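Local atomic coordinates of D-hydantoinase (Ralstonia pickettii, PDB entry 1NFG), a protein that probably catalyses the stereospecific, zinc-dependent hydrolysis of the cyclic amide bond in D-hydantoin derivatives. Residues M346-V351 with I356-F361; P232-H237 with A370-M375; V78-G83 with S115-G120; E271-P276 with P287-K292. All coordinates share one frame; numbering follows the deposited sequence.

Overall arrangement
Contacts 1 and 2 use the two ends of the same helix, 358-372: its start folds back on helix 343-352, and its end meets a barrel strand. Contacts 1 to 3 are buried. The centre of contact 2 lies about 11 Å from the centre of the chain, and its aromatic pair is close to the zinc site. Contact 3, almost as central but remote from that site, is purely aliphatic packing between a barrel helix and the entry to a strand. Contact 1 mixes an aromatic pair with backbone and water bonds. Contact 4, the outermost, includes the exposed Glu271 and joins parts of one long loop through sparse apolar contact; its Pro287 packs on His237 of contact 2.

Contact 1 of 4, residues M346-V351 with I356-F361; sequences MVYQGV and ISLTQF
Tyr348 turns the edge of its ring to the face of Phe361 in a T-shaped stack, the ring planes standing 82° apart. Tyr348 CD1 sits over the centre of the phenylalanine ring, 3.8 Å above its plane. Phe361 reaches this position because its CG is anti to the backbone N (chi1 169°), which sends the ring across to helix 343-352. There the rim of the ring meets Val347, whose CG1 lies at the ring edge, near its plane, 3.8 Å from Phe361 CD1. Leu358 runs alongside the tyrosine, pointing the same way, and brings its CD1 to the ring edge at CE1, 4.0 Å away. Val351 packs nearer the turn, with CG1 against both Phe361 CB and Ile356 CG2.

The backbone closes this helical hairpin. Ile356 N donates to Gly350 O at 3.0 Å, and one water donates to both Val351 O and Ile356 O. A capping box of Ser357 and Gln360 starts helix 358-372. Tyr48 and Phe50 of strand 48-58 cover the aromatic side. The contact therefore divides its chemistry: apolar groups join the helix flanks, while backbone and water bonds join the chain at the turn.

Contact 2 of 4, residues P232-H237 with A370-M375; sequences PIYIVH and AKVFGM
Phe373 drives the edge of its ring into the face of Tyr234, joining the end of helix 358-372 to strand 233-235 of the TIM barrel. The ring centroids are 5.0 Å apart and the planes stand at 68°, a T-shaped pair somewhat short of perpendicular. The touching atom is Phe373 CZ, which lies above the tyrosine ring but displaced toward its rim, 3.4 Å from Tyr234 CE2. Phe373 CE2 follows beside it, 3.8 Å from Tyr234 OH.

Each ring is placed by its first torsion. Tyr234 has CG anti to the backbone N (chi1 -178°) and extends from the strand toward the helix end, whereas its neighbours Ile233 and Ile235 pack on helix 212-229. In Phe373 the ring lies beside the backbone N, with CG anti to the carbonyl carbon (chi1 -63°). This brings one ring face over the preceding residue, where Val372 CG1 sits 4.0 Å above its centre. The same methyl makes a looser contact with Tyr234 CD2. A Schellman motif with Gly374 at C-prime ends the helix here, Met375 N bonding to Ala370 O. Val56 and Met179 touch both aromatic rings, and His122 makes a further edge-to-face pair with Phe373.

The tyrosine hydroxyl is satisfied by Glu260, whose other carboxylate oxygen accepts from the backbone N of the zinc ligand His237. An apolar stack thus probably helps hold the ring, while its polar end shares a second-shell carboxylate that probably helps position the metal-binding loop.

Contact 3 of 4, residues V78-G83 with S115-G120; sequences VAAACG and SAIDYG
No ring or other flat side chain takes part where Ala80 and Ala81 meet Ile117; the interface is made of methyl groups, with the side chain of Tyr440 from strand 439-440 alongside, touching both Val78 and Ala116. In the TIM barrel this joins the end of helix 73-82, which packs outside the wall, to the residues leading into strand 118-124.

Ile117 makes two of the three side-chain contacts, and its two branches serve different alanines. With CG1 set between the backbone N and the carbonyl carbon (chi1 67°) and the chain then extended, CD1 reaches Ala80 CB at 3.6 Å. The other branch, CG2, lies beside the backbone N and meets Ala81 CB. The backbones come closest at Val78 and Ala116, whose CA atoms are 5.4 Å apart. Ile88 of the adjacent parallel strand 85-93 touches both Ile117 and Ala80, so the isoleucine lies between the helix and the barrel wall.

A polar link is added by Thr77, just before Val78, whose OG1 is hydrogen-bonded to the backbone N of Ala116. Just beside it, Val78 CG2 rests 3.8 Å from Ala116 CB.

Contact 4 of 4, residues E271-P276 with P287-K292; sequences EDLERP and PPARAK
Glu271 O accepts a firm backbone bond from Glu274 N at 2.9 Å, the turn of a 3-10 segment from which Leu273 faces residues 287-292. Both segments belong to the long loop that follows strand 257-262 of the TIM barrel and leads to helix 292-303.

The meeting itself is light and mainly apolar. Leu273 directs its side chain at the second segment; its first torsion (chi1 -76°), with CG beside the backbone N and anti to the carbonyl carbon, carries a single methyl, CD1, up to the CB of Ala289. Ala207 of helix 204-208 touches Leu273 and Pro288, adding a third side to this small apolar patch. Glu271 bends its carboxylate toward the other segment, yet OE1 stays 4.4 Å from Arg290 O; both are acceptors, and OE1 has a weak hydrogen bond to Thr269 instead. Backbone hydrogen bonding of Arg290 with Lys270 also joins the two parts of the loop.

The paired charges of Asp272, Arg275 and Arg290 lie to the side of the apolar touch. Asp272 OD1 takes both NE and NH2 of Arg275 in a salt bridge, each bond weak and bent, with NH2 at 3.0 Å. Arg290 turns its side chain from the 3-10 segment to Glu215, a salt-bridge partner of NH2, while Thr239 and Arg210 accept from NE and NH1. It thereby ties the loop to the barrel near Thr286, which probably binds substrate and precedes the cis peptide bond of Pro287. Across the contact, Leu273 CD1 and Ala289 CB are 4.2 Å apart.

Contact 1 of 4, residues M346-V351 with I356-F361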
loop_
_atom_site.group_PDB
_atom_site.type_symbol
_atom_site.label_atom_id
_atom_site.label_comp_id
_atom_site.label_asym_id
_atom_site.label_seq_id
_atom_site.Cartn_x
_atom_site.Cartn_y
_atom_site.Cartn_z
ATOM N N MET A 346 -33.000 -2.456 4.949
ATOM C CA MET A 346 -31.972 -2.527 3.918
ATOM C C MET A 346 -30.669 -3.152 4.425
ATOM O O MET A 346 -30.097 -4.021 3.772
ATOM C CB MET A 346 -31.705 -1.128 3.363
ATOM C CG MET A 346 -32.859 -0.568 2.561
ATOM S SD MET A 346 -33.211 -1.573 1.103
ATOM C CE MET A 346 -34.450 -2.538 1.714
ATOM N N VAL A 347 -30.198 -2.715 5.584
ATOM C CA VAL A 347 -28.974 -3.269 6.136
ATOM C C VAL A 347 -29.201 -4.735 6.490
ATOM O O VAL A 347 -28.315 -5.574 6.297
ATOM C CB VAL A 347 -28.528 -2.499 7.400
ATOM C CG1 VAL A 347 -27.392 -3.238 8.099
ATOM C CG2 VAL A 347 -28.089 -1.087 7.017
ATOM N N TYR A 348 -30.398 -5.039 6.995
ATOM C CA TYR A 348 -30.750 -6.403 7.382
ATOM C C TYR A 348 -30.687 -7.379 6.206
ATOM O O TYR A 348 -30.408 -8.566 6.393
ATOM C CB TYR A 348 -32.154 -6.448 7.996
ATOM C CG TYR A 348 -32.554 -7.833 8.482
ATOM C CD1 TYR A 348 -32.048 -8.347 9.679
ATOM C CD2 TYR A 348 -33.380 -8.653 7.709
ATOM C CE1 TYR A 348 -32.347 -9.645 10.092
ATOM C CE2 TYR A 348 -33.681 -9.948 8.110
ATOM C CZ TYR A 348 -33.159 -10.439 9.300
ATOM O OH TYR A 348 -33.419 -11.732 9.678
ATOM N N GLN A 349 -30.951 -6.898 4.998
ATOM C CA GLN A 349 -30.902 -7.787 3.845
ATOM C C GLN A 349 -29.496 -8.366 3.710
ATOM O O GLN A 349 -29.300 -9.413 3.101
ATOM C CB GLN A 349 -31.292 -7.037 2.567
ATOM C CG GLN A 349 -32.682 -6.436 2.624
ATOM C CD GLN A 349 -33.730 -7.447 3.054
ATOM O OE1 GLN A 349 -34.036 -8.393 2.325
ATOM N NE2 GLN A 349 -34.280 -7.256 4.252
ATOM N N GLY A 350 -28.524 -7.678 4.295
ATOM C CA GLY A 350 -27.155 -8.143 4.228
ATOM C C GLY A 350 -26.950 -9.406 5.038
ATOM O O GLY A 350 -26.060 -10.206 4.738
ATOM N N VAL A 351 -27.760 -9.596 6.075
ATOM C CA VAL A 351 -27.615 -10.796 6.879
ATOM C C VAL A 351 -28.272 -11.923 6.093
ATOM O O VAL A 351 -27.850 -13.072 6.173
ATOM C CB VAL A 351 -28.253 -10.646 8.308
ATOM C CG1 VAL A 351 -28.443 -9.180 8.646
ATOM C CG2 VAL A 351 -29.546 -11.410 8.410
ATOM N N ILE A 356 -23.253 -10.048 5.908
ATOM C CA ILE A 356 -22.980 -9.677 7.289
ATOM C C ILE A 356 -23.734 -10.643 8.211
ATOM O O ILE A 356 -24.747 -11.219 7.806
ATOM C CB ILE A 356 -23.411 -8.178 7.515
ATOM C CG1 ILE A 356 -22.545 -7.564 8.590
ATOM C CG2 ILE A 356 -24.889 -8.045 7.865
ATOM C CD1 ILE A 356 -21.126 -7.365 8.124
ATOM N N SER A 357 -23.252 -10.846 9.433
ATOM C CA SER A 357 -23.941 -11.773 10.334
ATOM C C SER A 357 -25.143 -11.138 11.038
ATOM O O SER A 357 -25.291 -9.920 11.053
ATOM C CB SER A 357 -22.974 -12.323 11.386
ATOM O OG SER A 357 -22.820 -11.434 12.475
ATOM N N LEU A 358 -25.995 -11.976 11.625
ATOM C CA LEU A 358 -27.184 -11.505 12.333
ATOM C C LEU A 358 -26.766 -10.648 13.517
ATOM O O LEU A 358 -27.368 -9.619 13.824
ATOM C CB LEU A 358 -27.992 -12.691 12.847
ATOM C CG LEU A 358 -29.240 -12.355 13.667
ATOM C CD1 LEU A 358 -30.323 -11.781 12.758
ATOM C CD2 LEU A 358 -29.741 -13.614 14.349
ATOM N N THR A 359 -25.710 -11.095 14.173
ATOM C CA THR A 359 -25.187 -10.419 15.335
ATOM C C THR A 359 -24.499 -9.095 14.978
ATOM O O THR A 359 -24.540 -8.142 15.760
ATOM C CB THR A 359 -24.241 -11.389 16.087
ATOM O OG1 THR A 359 -24.749 -11.595 17.409
ATOM C CG2 THR A 359 -22.813 -10.861 16.145
ATOM N N GLN A 360 -23.870 -9.035 13.804
ATOM C CA GLN A 360 -23.204 -7.808 13.364
ATOM C C GLN A 360 -24.251 -6.766 12.980
ATOM O O GLN A 360 -24.029 -5.567 13.129
ATOM C CB GLN A 360 -22.293 -8.081 12.166
ATOM C CG GLN A 360 -21.048 -8.877 12.506
ATOM C CD GLN A 360 -20.190 -9.177 11.288
ATOM O OE1 GLN A 360 -20.684 -9.678 10.271
ATOM N NE2 GLN A 360 -18.896 -8.883 11.390
ATOM N N PHE A 361 -25.390 -7.231 12.477
ATOM C CA PHE A 361 -26.477 -6.342 12.102
ATOM C C PHE A 361 -26.780 -5.410 13.277
ATOM O O PHE A 361 -26.819 -4.190 13.121
ATOM C CB PHE A 361 -27.719 -7.155 11.765
ATOM C CG PHE A 361 -28.965 -6.327 11.624
ATOM C CD1 PHE A 361 -29.161 -5.518 10.509
ATOM C CD2 PHE A 361 -29.951 -6.364 12.606
ATOM C CE1 PHE A 361 -30.325 -4.761 10.371
ATOM C CE2 PHE A 361 -31.113 -5.613 12.479
ATOM C CZ PHE A 361 -31.302 -4.810 11.358
HETATM O O HOH W 1 -25.503 -13.757 7.350
#

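Contact 2 of 4, residues P232-H237 with A370-M375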
loop_
_atom_site.group_PDB
_atom_site.type_symbol
_atom_site.label_atom_id
_atom_site.label_comp_id
_atom_site.label_asym_id
_atom_site.label_seq_id
_atom_site.Cartn_x
_atom_site.Cartn_y
_atom_site.Cartn_z
ATOM N N PRO A 232 -8.916 12.248 17.946
ATOM C CA PRO A 232 -9.763 11.254 17.292
ATOM C C PRO A 232 -10.614 11.999 16.275
ATOM O O PRO A 232 -10.958 13.160 16.490
ATOM C CB PRO A 232 -10.596 10.706 18.443
ATOM C CG PRO A 232 -10.733 11.911 19.343
ATOM C CD PRO A 232 -9.332 12.461 19.345
ATOM N N ILE A 233 -10.947 11.343 15.170
ATOM C CA ILE A 233 -11.763 11.969 14.141
ATOM C C ILE A 233 -12.708 10.923 13.574
ATOM O O ILE A 233 -12.402 9.729 13.587
ATOM C CB ILE A 233 -10.882 12.564 13.018
ATOM C CG1 ILE A 233 -11.743 13.363 12.048
ATOM C CG2 ILE A 233 -10.161 11.456 12.273
ATOM C CD1 ILE A 233 -10.943 14.186 11.078
ATOM N N TYR A 234 -13.855 11.375 13.078
ATOM C CA TYR A 234 -14.866 10.485 12.539
ATOM C C TYR A 234 -15.228 10.903 11.118
ATOM O O TYR A 234 -15.752 11.994 10.903
ATOM C CB TYR A 234 -16.087 10.537 13.459
ATOM C CG TYR A 234 -17.256 9.643 13.093
ATOM C CD1 TYR A 234 -18.175 10.026 12.119
ATOM C CD2 TYR A 234 -17.483 8.443 13.780
ATOM C CE1 TYR A 234 -19.303 9.238 11.841
ATOM C CE2 TYR A 234 -18.605 7.650 13.515
ATOM C CZ TYR A 234 -19.510 8.055 12.547
ATOM O OH TYR A 234 -20.630 7.295 12.295
ATOM N N ILE A 235 -14.941 10.044 10.145
ATOM C CA ILE A 235 -15.250 10.374 8.767
ATOM C C ILE A 235 -16.642 9.875 8.419
ATOM O O ILE A 235 -16.899 8.669 8.415
ATOM C CB ILE A 235 -14.202 9.772 7.772
ATOM C CG1 ILE A 235 -12.944 10.642 7.716
ATOM C CG2 ILE A 235 -14.772 9.756 6.351
ATOM C CD1 ILE A 235 -12.290 10.904 9.028
ATOM N N VAL A 236 -17.543 10.811 8.135
ATOM C CA VAL A 236 -18.907 10.450 7.777
ATOM C C VAL A 236 -18.954 9.963 6.336
ATOM O O VAL A 236 -18.095 10.299 5.524
ATOM C CB VAL A 236 -19.895 11.647 7.946
ATOM C CG1 VAL A 236 -19.821 12.182 9.363
ATOM C CG2 VAL A 236 -19.586 12.746 6.934
ATOM N N HIS A 237 -19.975 9.172 6.036
ATOM C CA HIS A 237 -20.188 8.583 4.723
ATOM C C HIS A 237 -18.968 8.258 3.851
ATOM O O HIS A 237 -18.705 8.939 2.862
ATOM C CB HIS A 237 -21.185 9.427 3.911
ATOM C CG HIS A 237 -20.846 10.887 3.837
ATOM N ND1 HIS A 237 -19.569 11.349 3.602
ATOM C CD2 HIS A 237 -21.631 11.988 3.931
ATOM C CE1 HIS A 237 -19.582 12.670 3.557
ATOM N NE2 HIS A 237 -20.820 13.080 3.753
ATOM N N ALA A 370 -24.110 3.695 19.383
ATOM C CA ALA A 370 -24.409 4.095 20.749
ATOM C C ALA A 370 -23.118 4.209 21.546
ATOM O O ALA A 370 -22.926 5.157 22.307
ATOM C CB ALA A 370 -25.336 3.075 21.399
ATOM N N LYS A 371 -22.234 3.234 21.373
ATOM C CA LYS A 371 -20.965 3.247 22.082
ATOM C C LYS A 371 -20.139 4.467 21.709
ATOM O O LYS A 371 -19.728 5.235 22.578
ATOM C CB LYS A 371 -20.157 1.989 21.771
ATOM C CG LYS A 371 -20.633 0.733 22.466
ATOM C CD LYS A 371 -19.756 -0.441 22.087
ATOM C CE LYS A 371 -20.119 -1.691 22.868
ATOM N NZ LYS A 371 -19.306 -2.854 22.421
ATOM N N VAL A 372 -19.900 4.648 20.416
ATOM C CA VAL A 372 -19.096 5.769 19.949
ATOM C C VAL A 372 -19.621 7.130 20.388
ATOM O O VAL A 372 -18.878 7.932 20.946
ATOM C CB VAL A 372 -18.968 5.755 18.407
ATOM C CG1 VAL A 372 -18.197 6.981 17.922
ATOM C CG2 VAL A 372 -18.269 4.477 17.970
ATOM N N PHE A 373 -20.905 7.382 20.159
ATOM C CA PHE A 373 -21.483 8.672 20.505
ATOM C C PHE A 373 -22.026 8.862 21.928
ATOM O O PHE A 373 -22.941 9.649 22.153
ATOM C CB PHE A 373 -22.526 9.024 19.449
ATOM C CG PHE A 373 -21.931 9.191 18.080
ATOM C CD1 PHE A 373 -21.201 10.337 17.761
ATOM C CD2 PHE A 373 -22.027 8.175 17.133
ATOM C CE1 PHE A 373 -20.567 10.471 16.517
ATOM C CE2 PHE A 373 -21.399 8.293 15.884
ATOM C CZ PHE A 373 -20.665 9.447 15.577
ATOM N N GLY A 374 -21.428 8.143 22.874
ATOM C CA GLY A 374 -21.773 8.242 24.287
ATOM C C GLY A 374 -23.201 8.078 24.767
ATOM O O GLY A 374 -23.692 8.913 25.523
ATOM N N MET A 375 -23.861 7.003 24.352
ATOM C CA MET A 375 -25.237 6.739 24.763
ATOM C C MET A 375 -25.355 5.306 25.274
ATOM O O MET A 375 -26.457 4.825 25.546
ATOM C CB MET A 375 -26.185 6.916 23.581
ATOM C CG MET A 375 -26.113 8.270 22.922
ATOM S SD MET A 375 -27.303 8.385 21.585
ATOM C CE MET A 375 -26.429 7.536 20.272
#

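Contact 3 of 4, residues V78-G83 with S115-G120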
loop_
_atom_site.group_PDB
_atom_site.type_symbol
_atom_site.label_atom_id
_atom_site.label_comp_id
_atom_site.label_asym_id
_atom_site.label_seq_id
_atom_site.Cartn_x
_atom_site.Cartn_y
_atom_site.Cartn_z
ATOM N N VAL A 78 -41.332 9.940 13.041
ATOM C CA VAL A 78 -42.405 8.964 12.962
ATOM C C VAL A 78 -41.981 7.870 11.992
ATOM O O VAL A 78 -42.177 6.682 12.263
ATOM C CB VAL A 78 -43.741 9.608 12.488
ATOM C CG1 VAL A 78 -44.760 8.525 12.112
ATOM C CG2 VAL A 78 -44.310 10.475 13.604
ATOM N N ALA A 79 -41.396 8.272 10.866
ATOM C CA ALA A 79 -40.932 7.316 9.866
ATOM C C ALA A 79 -39.821 6.465 10.486
ATOM O O ALA A 79 -39.762 5.249 10.291
ATOM C CB ALA A 79 -40.414 8.048 8.640
ATOM N N ALA A 80 -38.950 7.114 11.250
ATOM C CA ALA A 80 -37.858 6.415 11.901
ATOM C C ALA A 80 -38.411 5.280 12.765
ATOM O O ALA A 80 -37.940 4.142 12.690
ATOM C CB ALA A 80 -37.053 7.385 12.758
ATOM N N ALA A 81 -39.415 5.591 13.577
ATOM C CA ALA A 81 -40.020 4.601 14.461
ATOM C C ALA A 81 -40.594 3.439 13.670
ATOM O O ALA A 81 -40.378 2.278 14.012
ATOM C CB ALA A 81 -41.114 5.247 15.297
ATOM N N CYS A 82 -41.330 3.755 12.613
ATOM C CA CYS A 82 -41.930 2.722 11.789
ATOM C C CYS A 82 -40.858 1.878 11.119
ATOM O O CYS A 82 -41.140 0.789 10.616
ATOM C CB CYS A 82 -42.836 3.351 10.729
ATOM S SG CYS A 82 -44.349 4.087 11.398
ATOM N N GLY A 83 -39.628 2.386 11.114
ATOM C CA GLY A 83 -38.530 1.668 10.498
ATOM C C GLY A 83 -37.673 0.925 11.502
ATOM O O GLY A 83 -36.653 0.330 11.142
ATOM N N SER A 115 -40.826 15.210 18.565
ATOM C CA SER A 115 -40.125 13.986 18.163
ATOM C C SER A 115 -40.814 12.717 18.629
ATOM O O SER A 115 -41.037 12.534 19.829
ATOM C CB SER A 115 -38.709 13.964 18.730
ATOM O OG SER A 115 -37.938 15.021 18.211
ATOM N N ALA A 116 -41.129 11.830 17.688
ATOM C CA ALA A 116 -41.771 10.566 18.030
ATOM C C ALA A 116 -40.797 9.676 18.805
ATOM O O ALA A 116 -41.222 8.835 19.600
ATOM C CB ALA A 116 -42.233 9.853 16.771
ATOM N N ILE A 117 -39.497 9.874 18.575
ATOM C CA ILE A 117 -38.452 9.082 19.228
ATOM C C ILE A 117 -37.397 9.987 19.856
ATOM O O ILE A 117 -37.377 11.192 19.611
ATOM C CB ILE A 117 -37.742 8.150 18.219
ATOM C CG1 ILE A 117 -36.942 9.000 17.218
ATOM C CG2 ILE A 117 -38.772 7.284 17.493
ATOM C CD1 ILE A 117 -36.220 8.223 16.126
ATOM N N ASP A 118 -36.518 9.391 20.660
ATOM C CA ASP A 118 -35.456 10.130 21.336
ATOM C C ASP A 118 -34.427 10.671 20.348
ATOM O O ASP A 118 -34.271 10.140 19.245
ATOM C CB ASP A 118 -34.803 9.236 22.397
ATOM C CG ASP A 118 -35.698 9.046 23.625
ATOM O OD1 ASP A 118 -36.905 9.348 23.522
ATOM O OD2 ASP A 118 -35.206 8.599 24.686
ATOM N N TYR A 119 -33.732 11.736 20.741
ATOM C CA TYR A 119 -32.762 12.371 19.855
ATOM C C TYR A 119 -31.653 13.123 20.582
ATOM O O TYR A 119 -31.839 13.608 21.700
ATOM C CB TYR A 119 -33.494 13.344 18.931
ATOM C CG TYR A 119 -34.239 14.419 19.693
ATOM C CD1 TYR A 119 -33.576 15.545 20.181
ATOM C CD2 TYR A 119 -35.589 14.261 20.013
ATOM C CE1 TYR A 119 -34.236 16.485 20.978
ATOM C CE2 TYR A 119 -36.259 15.193 20.811
ATOM C CZ TYR A 119 -35.575 16.298 21.291
ATOM O OH TYR A 119 -36.228 17.202 22.098
ATOM N N GLY A 120 -30.498 13.204 19.922
ATOM C CA GLY A 120 -29.347 13.915 20.454
ATOM C C GLY A 120 -28.919 14.869 19.352
ATOM O O GLY A 120 -29.527 14.855 18.278
#

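Contact 4 of 4, residues E271-P276 with P287-K292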
loop_
_atom_site.group_PDB
_atom_site.type_symbol
_atom_site.label_atom_id
_atom_site.label_comp_id
_atom_site.label_asym_id
_atom_site.label_seq_id
_atom_site.Cartn_x
_atom_site.Cartn_y
_atom_site.Cartn_z
ATOM N N GLU A 271 -24.788 4.976 -12.011
ATOM C CA GLU A 271 -25.634 4.714 -13.167
ATOM C C GLU A 271 -27.084 5.065 -12.852
ATOM O O GLU A 271 -27.881 5.319 -13.754
ATOM C CB GLU A 271 -25.536 3.250 -13.599
ATOM C CG GLU A 271 -24.274 2.901 -14.383
ATOM C CD GLU A 271 -22.997 3.131 -13.589
ATOM O OE1 GLU A 271 -22.910 2.628 -12.445
ATOM O OE2 GLU A 271 -22.079 3.806 -14.111
ATOM N N ASP A 272 -27.425 5.085 -11.566
ATOM C CA ASP A 272 -28.781 5.432 -11.153
ATOM C C ASP A 272 -29.102 6.890 -11.512
ATOM O O ASP A 272 -30.266 7.247 -11.708
ATOM C CB ASP A 272 -28.958 5.223 -9.643
ATOM C CG ASP A 272 -29.078 3.757 -9.261
ATOM O OD1 ASP A 272 -29.939 3.064 -9.846
ATOM O OD2 ASP A 272 -28.319 3.301 -8.373
ATOM N N LEU A 273 -28.071 7.729 -11.592
ATOM C CA LEU A 273 -28.265 9.131 -11.940
ATOM C C LEU A 273 -28.558 9.273 -13.427
ATOM O O LEU A 273 -28.797 10.373 -13.923
ATOM C CB LEU A 273 -27.028 9.959 -11.585
ATOM C CG LEU A 273 -26.818 10.282 -10.108
ATOM C CD1 LEU A 273 -26.475 9.020 -9.354
ATOM C CD2 LEU A 273 -25.698 11.278 -9.959
ATOM N N GLU A 274 -28.538 8.154 -14.141
ATOM C CA GLU A 274 -28.800 8.173 -15.569
ATOM C C GLU A 274 -30.198 7.689 -15.884
ATOM O O GLU A 274 -30.595 7.651 -17.046
ATOM C CB GLU A 274 -27.777 7.318 -16.306
ATOM C CG GLU A 274 -26.364 7.838 -16.164
ATOM C CD GLU A 274 -25.379 7.076 -17.014
ATOM O OE1 GLU A 274 -25.188 5.864 -16.764
ATOM O OE2 GLU A 274 -24.801 7.693 -17.934
ATOM N N ARG A 275 -30.941 7.303 -14.853
ATOM C CA ARG A 275 -32.307 6.855 -15.058
ATOM C C ARG A 275 -32.971 7.979 -15.843
ATOM O O ARG A 275 -32.777 9.158 -15.541
ATOM C CB ARG A 275 -33.004 6.641 -13.716
ATOM C CG ARG A 275 -32.492 5.443 -12.936
ATOM C CD ARG A 275 -32.944 5.526 -11.492
ATOM N NE ARG A 275 -32.583 4.347 -10.710
ATOM C CZ ARG A 275 -33.155 3.155 -10.852
ATOM N NH1 ARG A 275 -34.115 2.984 -11.749
ATOM N NH2 ARG A 275 -32.773 2.137 -10.091
ATOM N N PRO A 276 -33.764 7.625 -16.861
ATOM C CA PRO A 276 -34.470 8.572 -17.732
ATOM C C PRO A 276 -35.514 9.482 -17.087
ATOM O O PRO A 276 -36.018 9.216 -15.996
ATOM C CB PRO A 276 -35.091 7.658 -18.780
ATOM C CG PRO A 276 -35.479 6.464 -17.947
ATOM C CD PRO A 276 -34.228 6.245 -17.109
ATOM N N PRO A 287 -21.384 12.259 -0.755
ATOM C CA PRO A 287 -20.689 12.134 -2.039
ATOM C C PRO A 287 -21.543 11.371 -3.044
ATOM O O PRO A 287 -22.545 10.757 -2.676
ATOM C CB PRO A 287 -19.410 11.403 -1.661
ATOM C CG PRO A 287 -19.109 11.971 -0.316
ATOM C CD PRO A 287 -20.472 11.914 0.353
ATOM N N PRO A 288 -21.155 11.390 -4.327
ATOM C CA PRO A 288 -21.914 10.699 -5.374
ATOM C C PRO A 288 -21.970 9.186 -5.229
ATOM O O PRO A 288 -21.082 8.573 -4.636
ATOM C CB PRO A 288 -21.181 11.095 -6.662
ATOM C CG PRO A 288 -20.418 12.316 -6.293
ATOM C CD PRO A 288 -19.958 12.028 -4.897
ATOM N N ALA A 289 -23.018 8.591 -5.792
ATOM C CA ALA A 289 -23.172 7.145 -5.784
ATOM C C ALA A 289 -21.972 6.605 -6.559
ATOM O O ALA A 289 -21.595 7.159 -7.594
ATOM C CB ALA A 289 -24.456 6.756 -6.479
ATOM N N ARG A 290 -21.378 5.525 -6.066
ATOM C CA ARG A 290 -20.212 4.944 -6.715
ATOM C C ARG A 290 -20.520 3.779 -7.657
ATOM O O ARG A 290 -21.426 3.866 -8.485
ATOM C CB ARG A 290 -19.217 4.516 -5.644
ATOM C CG ARG A 290 -18.841 5.643 -4.691
ATOM C CD ARG A 290 -18.418 6.888 -5.455
ATOM N NE ARG A 290 -17.782 7.872 -4.585
ATOM C CZ ARG A 290 -17.414 9.088 -4.977
ATOM N NH1 ARG A 290 -17.619 9.477 -6.230
ATOM N NH2 ARG A 290 -16.837 9.914 -4.115
ATOM N N ALA A 291 -19.760 2.693 -7.540
ATOM C CA ALA A 291 -19.970 1.525 -8.393
ATOM C C ALA A 291 -20.179 0.265 -7.562
ATOM O O ALA A 291 -19.917 0.263 -6.355
ATOM C CB ALA A 291 -18.784 1.343 -9.315
ATOM N N LYS A 292 -20.639 -0.805 -8.208
ATOM C CA LYS A 292 -20.872 -2.065 -7.513
ATOM C C LYS A 292 -19.631 -2.608 -6.816
ATOM O O LYS A 292 -19.732 -3.208 -5.744
ATOM C CB LYS A 292 -21.404 -3.121 -8.482
ATOM C CG LYS A 292 -22.796 -2.813 -9.008
ATOM C CD LYS A 292 -23.354 -3.953 -9.846
ATOM C CE LYS A 292 -24.780 -3.657 -10.309
ATOM N NZ LYS A 292 -25.355 -4.775 -11.121
#